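Local coordinates for protein GMP reductase (Trypanosoma brucei brucei, PDB 6JIG) that probably catalyses the irreversible NADPH-dependent deamination of GMP to IMP, and carries a pair of CBS domains that bind guanine nucleotides, at residues 254-260 with 284-290; 272-276 with 303-307. The protein carries 1 engineered substitution. All coordinates share one frame; numbering follows the deposited sequence.

Interaction 1: residues 254-260 with 284-290; sequences DVLVVDI and VDIIAGN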
ATOM      1  N   ASP A 254      -6.065 -25.572 -43.089  1.00 35.27           N
ATOM      2  CA  ASP A 254      -7.439 -26.010 -43.259  1.00 37.15           C
ATOM      3  C   ASP A 254      -8.415 -24.854 -43.422  1.00 39.96           C
ATOM      4  O   ASP A 254      -9.489 -25.041 -44.005  1.00 39.07           O
ATOM      5  CB  ASP A 254      -7.844 -26.879 -42.071  1.00 37.36           C
ATOM      6  CG  ASP A 254      -7.010 -28.137 -41.984  1.00 41.59           C
ATOM      7  OD1 ASP A 254      -7.179 -28.985 -42.889  1.00 40.52           O
ATOM      8  OD2 ASP A 254      -6.173 -28.273 -41.051  1.00 36.96           O
ATOM      9  N   VAL A 255      -8.065 -23.674 -42.904  1.00 38.44           N
ATOM     10  CA  VAL A 255      -8.805 -22.435 -43.124  1.00 37.29           C
ATOM     11  C   VAL A 255      -7.795 -21.305 -43.137  1.00 33.84           C
ATOM     12  O   VAL A 255      -6.717 -21.396 -42.539  1.00 35.28           O
ATOM     13  CB  VAL A 255      -9.883 -22.139 -42.043  1.00 37.14           C
ATOM     14  CG1 VAL A 255     -10.983 -23.166 -42.065  1.00 41.06           C
ATOM     15  CG2 VAL A 255      -9.258 -22.077 -40.652  1.00 39.30           C
ATOM     16  N   LEU A 256      -8.150 -20.230 -43.820  1.00 35.50           N
ATOM     17  CA  LEU A 256      -7.380 -19.000 -43.766  1.00 36.91           C
ATOM     18  C   LEU A 256      -8.195 -17.944 -43.032  1.00 35.17           C
ATOM     19  O   LEU A 256      -9.422 -17.898 -43.150  1.00 35.83           O
ATOM     20  CB  LEU A 256      -7.043 -18.486 -45.166  1.00 33.55           C
ATOM     21  CG  LEU A 256      -6.100 -19.353 -45.997  1.00 38.40           C
ATOM     22  CD1 LEU A 256      -6.002 -18.789 -47.397  1.00 37.19           C
ATOM     23  CD2 LEU A 256      -4.732 -19.423 -45.338  1.00 34.05           C
ATOM     24  N   VAL A 257      -7.509 -17.082 -42.290  1.00 33.97           N
ATOM     25  CA  VAL A 257      -8.169 -16.005 -41.554  1.00 33.85           C
ATOM     26  C   VAL A 257      -7.575 -14.684 -42.021  1.00 31.72           C
ATOM     27  O   VAL A 257      -6.424 -14.368 -41.697  1.00 37.32           O
ATOM     28  CB  VAL A 257      -8.024 -16.163 -40.035  1.00 36.43           C
ATOM     29  CG1 VAL A 257      -8.757 -15.015 -39.312  1.00 35.18           C
ATOM     30  CG2 VAL A 257      -8.525 -17.542 -39.578  1.00 34.85           C
ATOM     31  N   VAL A 258      -8.357 -13.912 -42.771  1.00 31.39           N
ATOM     32  CA  VAL A 258      -7.996 -12.541 -43.119  1.00 36.17           C
ATOM     33  C   VAL A 258      -8.226 -11.689 -41.882  1.00 37.88           C
ATOM     34  O   VAL A 258      -9.358 -11.583 -41.408  1.00 38.11           O
ATOM     35  CB  VAL A 258      -8.837 -12.019 -44.291  1.00 36.40           C
ATOM     36  CG1 VAL A 258      -8.490 -10.566 -44.570  1.00 40.54           C
ATOM     37  CG2 VAL A 258      -8.626 -12.870 -45.507  1.00 36.56           C
ATOM     38  N   ASP A 259      -7.166 -11.069 -41.364  1.00 37.13           N
ATOM     39  CA  ASP A 259      -7.246 -10.447 -40.043  1.00 41.37           C
ATOM     40  C   ASP A 259      -6.589  -9.079 -40.085  1.00 39.93           C
ATOM     41  O   ASP A 259      -5.361  -8.978 -40.164  1.00 39.98           O
ATOM     42  CB  ASP A 259      -6.599 -11.330 -38.973  1.00 43.98           C
ATOM     43  CG  ASP A 259      -6.975 -10.894 -37.557  1.00 46.41           C
ATOM     44  OD1 ASP A 259      -7.620  -9.834 -37.408  1.00 50.55           O
ATOM     45  OD2 ASP A 259      -6.625 -11.592 -36.590  1.00 46.34           O
ATOM     46  N   ILE A 260      -7.411  -8.029 -40.024  1.00 39.51           N
ATOM     47  CA  ILE A 260      -6.930  -6.668 -39.837  1.00 39.98           C
ATOM     48  C   ILE A 260      -7.850  -5.969 -38.844  1.00 39.41           C
ATOM     49  O   ILE A 260      -8.995  -6.373 -38.623  1.00 37.82           O
ATOM     50  CB  ILE A 260      -6.852  -5.866 -41.153  1.00 40.63           C
ATOM     51  CG1 ILE A 260      -8.196  -5.839 -41.871  1.00 38.60           C
ATOM     52  CG2 ILE A 260      -5.748  -6.418 -42.066  1.00 48.74           C
ATOM     53  CD1 ILE A 260      -8.144  -4.896 -43.078  1.00 46.29           C
ATOM     54  N   VAL A 284     -10.015 -23.682 -49.506  1.00 39.53           N
ATOM     55  CA  VAL A 284     -10.258 -23.686 -48.065  1.00 39.13           C
ATOM     56  C   VAL A 284     -11.163 -22.515 -47.695  1.00 37.11           C
ATOM     57  O   VAL A 284     -11.210 -21.492 -48.384  1.00 36.50           O
ATOM     58  CB  VAL A 284      -8.953 -23.633 -47.227  1.00 39.49           C
ATOM     59  CG1 VAL A 284      -8.008 -24.802 -47.590  1.00 42.31           C
ATOM     60  CG2 VAL A 284      -8.260 -22.297 -47.378  1.00 39.09           C
ATOM     61  N   ASP A 285     -11.901 -22.693 -46.602  1.00 37.39           N
ATOM     62  CA  ASP A 285     -12.761 -21.632 -46.092  1.00 38.52           C
ATOM     63  C   ASP A 285     -11.951 -20.378 -45.782  1.00 36.82           C
ATOM     64  O   ASP A 285     -10.834 -20.448 -45.263  1.00 36.64           O
ATOM     65  CB  ASP A 285     -13.485 -22.106 -44.837  1.00 36.30           C
ATOM     66  CG  ASP A 285     -14.737 -22.911 -45.146  1.00 39.89           C
ATOM     67  OD1 ASP A 285     -14.990 -23.229 -46.331  1.00 38.78           O
ATOM     68  OD2 ASP A 285     -15.461 -23.241 -44.190  1.00 39.54           O
ATOM     69  N   ILE A 286     -12.534 -19.228 -46.098  1.00 36.16           N
ATOM     70  CA  ILE A 286     -11.924 -17.925 -45.870  1.00 34.27           C
ATOM     71  C   ILE A 286     -12.734 -17.232 -44.776  1.00 35.00           C
ATOM     72  O   ILE A 286     -13.904 -16.893 -44.983  1.00 31.17           O
ATOM     73  CB  ILE A 286     -11.895 -17.076 -47.146  1.00 36.76           C
ATOM     74  CG1 ILE A 286     -11.271 -17.861 -48.315  1.00 35.38           C
ATOM     75  CG2 ILE A 286     -11.113 -15.776 -46.909  1.00 37.34           C
ATOM     76  CD1 ILE A 286      -9.856 -18.343 -48.040  1.00 36.90           C
ATOM     77  N   ILE A 287     -12.099 -17.017 -43.625  1.00 32.52           N
ATOM     78  CA  ILE A 287     -12.667 -16.265 -42.504  1.00 33.99           C
ATOM     79  C   ILE A 287     -12.094 -14.856 -42.562  1.00 32.37           C
ATOM     80  O   ILE A 287     -10.943 -14.662 -42.988  1.00 35.49           O
ATOM     81  CB  ILE A 287     -12.342 -16.967 -41.171  1.00 34.58           C
ATOM     82  CG1 ILE A 287     -12.915 -18.394 -41.188  1.00 36.89           C
ATOM     83  CG2 ILE A 287     -12.893 -16.164 -39.934  1.00 34.98           C
ATOM     84  CD1 ILE A 287     -12.428 -19.274 -40.048  1.00 40.02           C
ATOM     85  N   ALA A 288     -12.896 -13.857 -42.177  1.00 33.94           N
ATOM     86  CA  ALA A 288     -12.446 -12.473 -42.271  1.00 29.47           C
ATOM     87  C   ALA A 288     -12.940 -11.671 -41.072  1.00 34.27           C
ATOM     88  O   ALA A 288     -14.018 -11.924 -40.539  1.00 32.02           O
ATOM     89  CB  ALA A 288     -12.936 -11.796 -43.548  1.00 34.92           C
ATOM     90  N   GLY A 289     -12.135 -10.696 -40.676  1.00 34.20           N
ATOM     91  CA  GLY A 289     -12.460  -9.781 -39.591  1.00 34.37           C
ATOM     92  C   GLY A 289     -11.367  -8.735 -39.531  1.00 35.83           C
ATOM     93  O   GLY A 289     -10.437  -8.744 -40.346  1.00 35.72           O
ATOM     94  N   ASN A 290     -11.458  -7.837 -38.541  1.00 34.65           N
ATOM     95  CA  ASN A 290     -12.453  -7.884 -37.468  1.00 33.72           C
ATOM     96  C   ASN A 290     -13.530  -6.821 -37.652  1.00 34.38           C
ATOM     97  O   ASN A 290     -13.249  -5.706 -38.103  1.00 34.94           O
ATOM     98  CB  ASN A 290     -11.773  -7.689 -36.108  1.00 34.29           C
ATOM     99  CG  ASN A 290     -11.320  -8.996 -35.498  1.00 36.82           C
ATOM    100  OD1 ASN A 290     -11.012  -9.947 -36.216  1.00 36.89           O
ATOM    101  ND2 ASN A 290     -11.311  -9.064 -34.168  1.00 34.95           N
TER
HETATM  102  O   HOH W   1     -11.800 -25.269 -45.284  1.00 37.89           O
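The carboxylate of Asp259 and the side-chain amide of Asn290 lie almost in parallel planes, 13° apart, with Asp259 OD1 3.6 Å from Asn290 OD1. These two oxygens do not bond to each other; Lys309 NZ holds both groups, by a salt bridge to Asp259 OD2 and a hydrogen bond to Asn290 OD1. Asn53 ND2 also binds Asp259 OD2, while Asn290 ND2 reaches Gly311 O and Asp351 OD2, fixing the amide's rotation beside the bound GMP. Behind this polar end, 254-260 and 284-290 run as neighbouring parallel strands joined by six backbone bonds, from Leu256 N to Asp285 O (3.1 Å) up to Asn290 N to Ile260 O (2.9 Å). The last is donated by the nitrogen of the cis peptide between Gly289 and Asn290. At the opposite end a water links Asp254 O to Asp285 N. On one face Leu256 and Ile286 lie side by side, CD1 to CD1 3.9 Å; Ile286 CG2, anti to its own nitrogen (chi1 -52° for CG1), meets Val258 CG2 at 4.1 Å. Val255, Val257 and Ile287 occupy the other face. This is a beta-alpha-beta unit of the TIM barrel: helices 239-251 and 266-277 cover the Leu256, Val258 and Ile286 face, whereas Leu39 and Ser40 of strand 37-40 touch Val255 and Ile287 on the inner one.

Interaction 2: residues 272-276 with 303-307; sequences VKRLK and AGADG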
ATOM      1  N   VAL A 272     -10.657 -10.794 -49.379  1.00 40.71           N
ATOM      2  CA  VAL A 272     -11.574 -11.934 -49.384  1.00 41.85           C
ATOM      3  C   VAL A 272     -11.946 -12.305 -50.814  1.00 43.93           C
ATOM      4  O   VAL A 272     -11.954 -13.485 -51.187  1.00 41.67           O
ATOM      5  CB  VAL A 272     -12.835 -11.629 -48.559  1.00 40.21           C
ATOM      6  CG1 VAL A 272     -13.838 -12.772 -48.715  1.00 40.86           C
ATOM      7  CG2 VAL A 272     -12.486 -11.426 -47.086  1.00 39.64           C
ATOM      8  N   LYS A 273     -12.293 -11.303 -51.625  1.00 44.06           N
ATOM      9  CA  LYS A 273     -12.647 -11.573 -53.016  1.00 45.39           C
ATOM     10  C   LYS A 273     -11.482 -12.207 -53.769  1.00 44.14           C
ATOM     11  O   LYS A 273     -11.679 -13.140 -54.556  1.00 44.66           O
ATOM     12  CB  LYS A 273     -13.089 -10.284 -53.706  1.00 44.37           C
ATOM     13  CG  LYS A 273     -14.485  -9.814 -53.304  1.00 47.45           C
ATOM     14  CD  LYS A 273     -14.851  -8.516 -54.022  1.00 50.51           C
ATOM     15  CE  LYS A 273     -16.299  -8.110 -53.740  1.00 54.05           C
ATOM     16  NZ  LYS A 273     -16.603  -6.703 -54.163  1.00 55.38           N
ATOM     17  N   ARG A 274     -10.262 -11.717 -53.533  1.00 42.11           N
ATOM     18  CA  ARG A 274      -9.090 -12.284 -54.193  1.00 46.33           C
ATOM     19  C   ARG A 274      -8.870 -13.733 -53.785  1.00 48.61           C
ATOM     20  O   ARG A 274      -8.539 -14.581 -54.625  1.00 44.62           O
ATOM     21  CB  ARG A 274      -7.855 -11.447 -53.870  1.00 46.94           C
ATOM     22  CG  ARG A 274      -6.632 -11.780 -54.701  1.00 49.79           C
ATOM     23  CD  ARG A 274      -5.749 -10.541 -54.888  1.00 56.46           C
ATOM     24  NE  ARG A 274      -5.560  -9.826 -53.629  1.00 61.79           N
ATOM     25  CZ  ARG A 274      -6.042  -8.613 -53.352  1.00 59.51           C
ATOM     26  NH1 ARG A 274      -6.751  -7.941 -54.255  1.00 59.77           N
ATOM     27  NH2 ARG A 274      -5.815  -8.072 -52.159  1.00 50.73           N
ATOM     28  N   LEU A 275      -9.048 -14.035 -52.497  1.00 43.33           N
ATOM     29  CA  LEU A 275      -8.827 -15.390 -52.008  1.00 43.92           C
ATOM     30  C   LEU A 275      -9.881 -16.352 -52.540  1.00 44.91           C
ATOM     31  O   LEU A 275      -9.568 -17.505 -52.864  1.00 46.24           O
ATOM     32  CB  LEU A 275      -8.811 -15.399 -50.477  1.00 41.99           C
ATOM     33  CG  LEU A 275      -7.590 -14.700 -49.873  1.00 43.79           C
ATOM     34  CD1 LEU A 275      -7.811 -14.460 -48.388  1.00 42.12           C
ATOM     35  CD2 LEU A 275      -6.326 -15.524 -50.104  1.00 40.70           C
ATOM     36  N   LYS A 276     -11.136 -15.912 -52.630  1.00 43.11           N
ATOM     37  CA  LYS A 276     -12.155 -16.785 -53.198  1.00 45.23           C
ATOM     38  C   LYS A 276     -11.999 -16.904 -54.707  1.00 50.92           C
ATOM     39  O   LYS A 276     -12.452 -17.894 -55.289  1.00 52.01           O
ATOM     40  CB  LYS A 276     -13.570 -16.282 -52.866  1.00 46.12           C
ATOM     41  CG  LYS A 276     -13.910 -16.161 -51.368  1.00 46.29           C
ATOM     42  CD  LYS A 276     -13.964 -17.519 -50.667  1.00 44.60           C
ATOM     43  CE  LYS A 276     -15.346 -18.147 -50.711  1.00 42.65           C
ATOM     44  NZ  LYS A 276     -15.302 -19.516 -50.143  1.00 42.52           N
ATOM     45  N   ALA A 303     -18.876 -10.390 -49.824  1.00 39.01           N
ATOM     46  CA  ALA A 303     -17.587 -10.594 -50.472  1.00 42.80           C
ATOM     47  C   ALA A 303     -17.194 -12.063 -50.548  1.00 43.18           C
ATOM     48  O   ALA A 303     -16.199 -12.380 -51.208  1.00 43.10           O
ATOM     49  CB  ALA A 303     -16.490  -9.801 -49.755  1.00 42.34           C
ATOM     50  N   GLY A 304     -17.947 -12.953 -49.903  1.00 41.07           N
ATOM     51  CA  GLY A 304     -17.701 -14.379 -49.954  1.00 42.17           C
ATOM     52  C   GLY A 304     -17.152 -15.030 -48.694  1.00 42.05           C
ATOM     53  O   GLY A 304     -16.797 -16.215 -48.745  1.00 38.71           O
ATOM     54  N   ALA A 305     -17.083 -14.315 -47.563  1.00 36.91           N
ATOM     55  CA  ALA A 305     -16.524 -14.900 -46.347  1.00 36.47           C
ATOM     56  C   ALA A 305     -17.292 -16.143 -45.915  1.00 35.86           C
ATOM     57  O   ALA A 305     -18.526 -16.162 -45.894  1.00 39.44           O
ATOM     58  CB  ALA A 305     -16.530 -13.873 -45.201  1.00 35.34           C
ATOM     59  N   ASP A 306     -16.545 -17.185 -45.546  1.00 34.86           N
ATOM     60  CA  ASP A 306     -17.099 -18.393 -44.948  1.00 34.79           C
ATOM     61  C   ASP A 306     -17.223 -18.318 -43.429  1.00 32.35           C
ATOM     62  O   ASP A 306     -17.810 -19.220 -42.826  1.00 32.02           O
ATOM     63  CB  ASP A 306     -16.232 -19.601 -45.314  1.00 35.64           C
ATOM     64  CG  ASP A 306     -16.148 -19.800 -46.810  1.00 38.98           C
ATOM     65  OD1 ASP A 306     -17.196 -20.131 -47.391  1.00 39.04           O
ATOM     66  OD2 ASP A 306     -15.064 -19.577 -47.395  1.00 38.72           O
ATOM     67  N   GLY A 307     -16.642 -17.301 -42.803  1.00 33.23           N
ATOM     68  CA  GLY A 307     -16.804 -17.077 -41.377  1.00 33.40           C
ATOM     69  C   GLY A 307     -16.411 -15.648 -41.077  1.00 32.26           C
ATOM     70  O   GLY A 307     -15.671 -15.024 -41.846  1.00 31.94           O
TER
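Lys276 NZ and Asp306 OD2 form a salt bridge 2.8 Å long that ties helix 266-277 of the TIM barrel to the loop leading from helix 294-302 into strand 307-310. The carboxylate oxygen offers its syn lone pair, on the side of OD1, which stays farther from the ammonium at 3.4 Å. Bends at chi2 (-67°) and chi3 (-89°) fold the lysine chain over the loop, bringing its CE within 3.1 Å of Gly304 O. Beside the salt bridge the helix packs on Ala303: Val272 CG1 lies against Ala303 O at 3.5 Å and Ala303 CB at 4.1 Å, while the CG of Lys273 flanks the same alanine and the rest of that lysine extends onward along the exposed side. The preceding helix ends in a Schellman motif at Gly304 (phi 108°), which has no side chain in the path of Lys276. Farther out, Asp306 is positioned by strand 285-291: its OD2 also accepts the backbone N-H of Ile286, so one oxygen serves both the lysine and the strand backbone, an environment that would probably stabilise its negative charge. Val272 reaches Ala288 and Lys276 reaches Ile286 of that strand. A weak, long ion pair joins Arg41 NE to the other carboxylate oxygen, Asp306 OD1.

How the interactions relate
Both contacts share one wall of the barrel, with their centres about 8 Å apart, but at different depths. Interaction 1 is core: neighbouring strands held by backbone bonds and branched aliphatic side chains, with polar groups gathered at the end near the nucleotide. Interaction 2 lies in the outer layer and is only partly buried; a single charged pair and a few aliphatic contacts join a helix to a loop. Strand 285-291 connects them, since 303-307 leads into strand 307-310 and probably hydrogen-bonds to 285-291, Asp306 N to Ile286 O and Ala288 N to Gly307 O. Leu275 of the helix packs on Val258, joining the two layers directly.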